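Local coordinates for protein phosphoribosylaminoimidazole-succinocarboxamide synthase (Saccharomyces cerevisiae, PDB 2CNQ) that catalyses the ATP-dependent joining of a carboxylated aminoimidazole ribonucleotide to L-aspartate, forming SAICAR in de novo purine biosynthesis, at residues Val26-Asp37 with Gln101-Lys111. Sequence-based numbering, arbitrary orientation.
Sequences VDAGTLLFVATD and QLEDRSLLVHK. With ADP (adenosine-5'-diphosphate), chain B.
Arg105 reaches past the end of the antiparallel pair formed by strands 30-35 and 106-110 and grips Asp37 end-on, one terminal nitrogen to each carboxylate oxygen, although the guanidinium and carboxylate planes stand 67° apart. NH1 lies 2.7 Å from Asp37 OD2 and meets it from above the carboxylate plane, while NH2 approaches OD1 on its syn side in a more bent hydrogen bond. The same NH1 also donates to a lone pair of Ala35 O, 2.8 Å away and near the guanidinium plane. A first torsion of 58°, with CG between backbone N and carbonyl carbon, and a bend at chi3 curl the chain around Ala35 O. Asp37 is held as well by the backbone nitrogens of Ile3, Glu52 and Gly54.

Between the ends, Leu31 exchanges backbone hydrogen bonds with Val109 and Phe33 does so with Leu107; Arg105 O accepts a hydrogen bond from Ala35 N. One face carries Leu31, Phe33, Leu107 and Val109, where Val109 CG2 touches Leu31 CB at 3.8 Å. The other presents Leu32, Val34 and Ser106, among others, with Val34 CG2 packed 3.6 Å from Leu102 CD2, the two side chains crossing at about a right angle. Ser106 OG, wedged against both Val34 methyls, donates to Leu102 O.

At the far end, Lys111 N donates to Gly29 O, closing the pair.

The face carrying Leu31 and Phe33 lines the ADP site. His110 O accepts from adenine N6 at 3.0 Å, Leu31 CD1 rests near C2, and the Phe33 ring turns its edge to O4' of the ribose, 3.4 Å from CE2. The carbonyl accepts from the exocyclic amine and apolar side chains pack beside the nucleotide, an arrangement consistent with selection of adenine nucleotides.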
# COMPACT_ATOMS: atom_id res chain seq x y z
N VAL A 26 -7.11 -19.38 6.92
CA VAL A 26 -8.44 -19.93 6.79
C VAL A 26 -8.34 -21.37 6.44
O VAL A 26 -9.07 -22.20 6.96
CB VAL A 26 -9.23 -19.13 5.79
CG1 VAL A 26 -10.57 -19.76 5.53
CG2 VAL A 26 -9.42 -17.74 6.32
N ASP A 27 -7.48 -21.69 5.49
CA ASP A 27 -7.23 -23.03 5.16
C ASP A 27 -5.93 -23.04 4.47
O ASP A 27 -5.20 -22.05 4.42
CB ASP A 27 -8.37 -23.63 4.33
CG ASP A 27 -8.58 -22.94 3.03
OD1 ASP A 27 -9.72 -22.88 2.62
OD2 ASP A 27 -7.63 -22.43 2.41
N ALA A 28 -5.59 -24.19 3.94
CA ALA A 28 -4.31 -24.34 3.38
C ALA A 28 -3.98 -23.32 2.32
O ALA A 28 -2.84 -23.00 2.12
CB ALA A 28 -4.16 -25.74 2.82
N GLY A 29 -4.96 -22.83 1.60
CA GLY A 29 -4.71 -21.92 0.52
C GLY A 29 -5.17 -20.51 0.71
O GLY A 29 -5.03 -19.71 -0.19
N THR A 30 -5.72 -20.20 1.86
CA THR A 30 -6.46 -18.98 1.97
C THR A 30 -6.19 -18.33 3.27
O THR A 30 -6.05 -18.98 4.30
CB THR A 30 -7.94 -19.41 1.97
OG1 THR A 30 -8.17 -20.34 0.91
CG2 THR A 30 -8.83 -18.23 1.80
N LEU A 31 -6.11 -17.01 3.21
CA LEU A 31 -5.81 -16.19 4.35
C LEU A 31 -6.95 -15.26 4.59
O LEU A 31 -7.60 -14.79 3.69
CB LEU A 31 -4.58 -15.37 4.09
CG LEU A 31 -3.35 -16.15 3.78
CD1 LEU A 31 -2.29 -15.17 3.31
CD2 LEU A 31 -2.88 -16.94 4.95
N LEU A 32 -7.14 -14.96 5.86
CA LEU A 32 -7.97 -13.88 6.32
C LEU A 32 -7.02 -12.73 6.58
O LEU A 32 -6.17 -12.79 7.44
CB LEU A 32 -8.70 -14.31 7.57
CG LEU A 32 -9.46 -13.24 8.28
CD1 LEU A 32 -10.51 -12.70 7.39
CD2 LEU A 32 -10.02 -13.77 9.57
N PHE A 33 -7.16 -11.70 5.77
CA PHE A 33 -6.18 -10.65 5.66
C PHE A 33 -6.81 -9.41 6.26
O PHE A 33 -7.60 -8.76 5.61
CB PHE A 33 -5.93 -10.52 4.16
CG PHE A 33 -4.75 -9.71 3.78
CD1 PHE A 33 -4.89 -8.48 3.18
CD2 PHE A 33 -3.51 -10.21 3.93
CE1 PHE A 33 -3.79 -7.80 2.73
CE2 PHE A 33 -2.40 -9.53 3.48
CZ PHE A 33 -2.56 -8.32 2.89
N VAL A 34 -6.51 -9.16 7.51
CA VAL A 34 -7.23 -8.18 8.27
C VAL A 34 -6.38 -6.95 8.40
O VAL A 34 -5.32 -7.00 8.98
CB VAL A 34 -7.60 -8.69 9.66
CG1 VAL A 34 -8.52 -7.68 10.29
CG2 VAL A 34 -8.23 -10.05 9.59
N ALA A 35 -6.84 -5.84 7.88
CA ALA A 35 -6.16 -4.59 8.07
C ALA A 35 -6.66 -4.00 9.35
O ALA A 35 -7.80 -3.62 9.46
CB ALA A 35 -6.39 -3.67 6.92
N THR A 36 -5.79 -3.94 10.33
CA THR A 36 -6.09 -3.29 11.56
C THR A 36 -5.99 -1.80 11.34
O THR A 36 -5.78 -1.35 10.23
CB THR A 36 -5.19 -3.75 12.68
OG1 THR A 36 -3.91 -3.15 12.52
CG2 THR A 36 -5.13 -5.24 12.77
N ASP A 37 -6.14 -1.08 12.42
CA ASP A 37 -6.03 0.35 12.44
C ASP A 37 -4.69 0.82 12.87
O ASP A 37 -4.51 2.00 13.10
CB ASP A 37 -7.13 0.91 13.29
CG ASP A 37 -8.46 0.69 12.68
OD1 ASP A 37 -9.45 0.67 13.43
OD2 ASP A 37 -8.56 0.57 11.45
N GLN A 101 -14.41 -7.11 14.91
CA GLN A 101 -13.01 -6.96 14.68
C GLN A 101 -12.61 -7.21 13.26
O GLN A 101 -11.44 -6.95 12.90
CB GLN A 101 -12.24 -7.95 15.51
CG GLN A 101 -12.46 -7.83 16.96
CD GLN A 101 -11.56 -8.77 17.68
OE1 GLN A 101 -10.36 -8.58 17.65
NE2 GLN A 101 -12.10 -9.83 18.22
N LEU A 102 -13.50 -7.77 12.47
CA LEU A 102 -13.15 -8.22 11.16
C LEU A 102 -13.89 -7.52 10.08
O LEU A 102 -13.40 -7.39 8.98
CB LEU A 102 -13.43 -9.70 11.07
CG LEU A 102 -12.58 -10.56 11.99
CD1 LEU A 102 -13.04 -11.98 11.91
CD2 LEU A 102 -11.12 -10.44 11.64
N GLU A 103 -15.13 -7.13 10.33
CA GLU A 103 -15.95 -6.68 9.26
C GLU A 103 -15.37 -5.42 8.65
O GLU A 103 -14.87 -4.56 9.32
CB GLU A 103 -17.37 -6.48 9.73
CG GLU A 103 -17.52 -5.37 10.75
CD GLU A 103 -18.85 -5.38 11.43
OE1 GLU A 103 -19.74 -6.13 11.02
OE2 GLU A 103 -18.99 -4.64 12.41
N ASP A 104 -15.47 -5.37 7.33
CA ASP A 104 -15.08 -4.24 6.51
C ASP A 104 -13.61 -4.00 6.43
O ASP A 104 -13.21 -3.14 5.67
CB ASP A 104 -15.80 -2.97 6.93
CG ASP A 104 -17.25 -3.11 6.78
OD1 ASP A 104 -17.97 -2.80 7.74
OD2 ASP A 104 -17.67 -3.52 5.69
N ARG A 105 -12.82 -4.77 7.14
CA ARG A 105 -11.39 -4.56 7.13
C ARG A 105 -10.68 -5.85 6.80
O ARG A 105 -9.49 -5.94 6.99
CB ARG A 105 -10.91 -4.06 8.46
CG ARG A 105 -11.24 -4.97 9.59
CD ARG A 105 -10.69 -4.53 10.88
NE ARG A 105 -11.28 -3.30 11.35
CZ ARG A 105 -10.66 -2.14 11.46
NH1 ARG A 105 -9.44 -1.98 11.07
NH2 ARG A 105 -11.28 -1.11 11.99
N SER A 106 -11.39 -6.83 6.29
CA SER A 106 -10.83 -8.13 6.06
C SER A 106 -11.05 -8.53 4.66
O SER A 106 -12.13 -8.41 4.11
CB SER A 106 -11.49 -9.14 6.97
OG SER A 106 -11.24 -8.84 8.31
N LEU A 107 -10.02 -9.11 4.09
CA LEU A 107 -10.11 -9.71 2.79
C LEU A 107 -9.79 -11.16 2.93
O LEU A 107 -8.89 -11.54 3.63
CB LEU A 107 -9.15 -9.06 1.82
CG LEU A 107 -9.48 -7.60 1.60
CD1 LEU A 107 -8.41 -6.98 0.80
CD2 LEU A 107 -10.79 -7.42 0.92
N LEU A 108 -10.53 -11.95 2.22
CA LEU A 108 -10.25 -13.35 2.07
C LEU A 108 -9.41 -13.45 0.83
O LEU A 108 -9.86 -13.06 -0.23
CB LEU A 108 -11.55 -14.10 1.92
CG LEU A 108 -11.43 -15.57 1.94
CD1 LEU A 108 -11.04 -16.04 3.30
CD2 LEU A 108 -12.74 -16.17 1.52
N VAL A 109 -8.19 -13.91 0.99
CA VAL A 109 -7.27 -13.88 -0.11
C VAL A 109 -6.63 -15.21 -0.25
O VAL A 109 -6.48 -15.98 0.67
CB VAL A 109 -6.21 -12.79 0.07
CG1 VAL A 109 -6.88 -11.44 0.26
CG2 VAL A 109 -5.29 -13.06 1.19
N HIS A 110 -6.22 -15.47 -1.46
CA HIS A 110 -5.45 -16.61 -1.74
C HIS A 110 -4.03 -16.37 -1.29
O HIS A 110 -3.45 -15.35 -1.57
CB HIS A 110 -5.43 -16.80 -3.24
CG HIS A 110 -6.74 -17.18 -3.81
ND1 HIS A 110 -7.26 -18.45 -3.68
CD2 HIS A 110 -7.65 -16.47 -4.52
CE1 HIS A 110 -8.43 -18.50 -4.28
NE2 HIS A 110 -8.69 -17.33 -4.82
N LYS A 111 -3.48 -17.33 -0.61
CA LYS A 111 -2.08 -17.30 -0.27
C LYS A 111 -1.33 -17.41 -1.55
O LYS A 111 -1.55 -18.31 -2.32
CB LYS A 111 -1.87 -18.42 0.74
CG LYS A 111 -0.51 -18.45 1.36
CD LYS A 111 -0.29 -19.68 2.27
CE LYS A 111 -1.49 -20.15 3.19
NZ LYS A 111 -1.36 -21.50 4.00
PB ADP B . 4.10 -5.29 6.45
O1B ADP B . 3.83 -4.25 5.47
O2B ADP B . 5.20 -6.18 6.04
O3B ADP B . 4.33 -4.89 7.82
PA ADP B . 1.30 -5.85 6.43
O1A ADP B . 1.03 -4.99 5.28
O2A ADP B . 0.87 -5.44 7.75
O3A ADP B . 2.82 -6.24 6.48
O5' ADP B . 0.69 -7.28 6.20
C5' ADP B . 0.55 -7.92 4.95
C4' ADP B . 1.55 -9.04 4.86
O4' ADP B . 0.94 -10.04 4.05
C3' ADP B . 2.82 -8.67 4.17
O3' ADP B . 3.86 -9.52 4.58
C2' ADP B . 2.51 -8.99 2.73
O2' ADP B . 3.64 -9.15 1.93
C1' ADP B . 1.75 -10.25 2.90
N9 ADP B . 0.86 -10.61 1.83
C8 ADP B . 0.11 -9.78 1.11
N7 ADP B . -0.68 -10.41 0.27
C5 ADP B . -0.41 -11.71 0.47
C6 ADP B . -0.91 -12.92 -0.07
N6 ADP B . -1.86 -12.92 -0.98
N1 ADP B . -0.36 -14.07 0.30
C2 ADP B . 0.57 -14.07 1.25
N3 ADP B . 1.06 -13.02 1.89
C4 ADP B . 0.57 -11.85 1.48
O HOH W 1 -5.59 -20.40 -2.78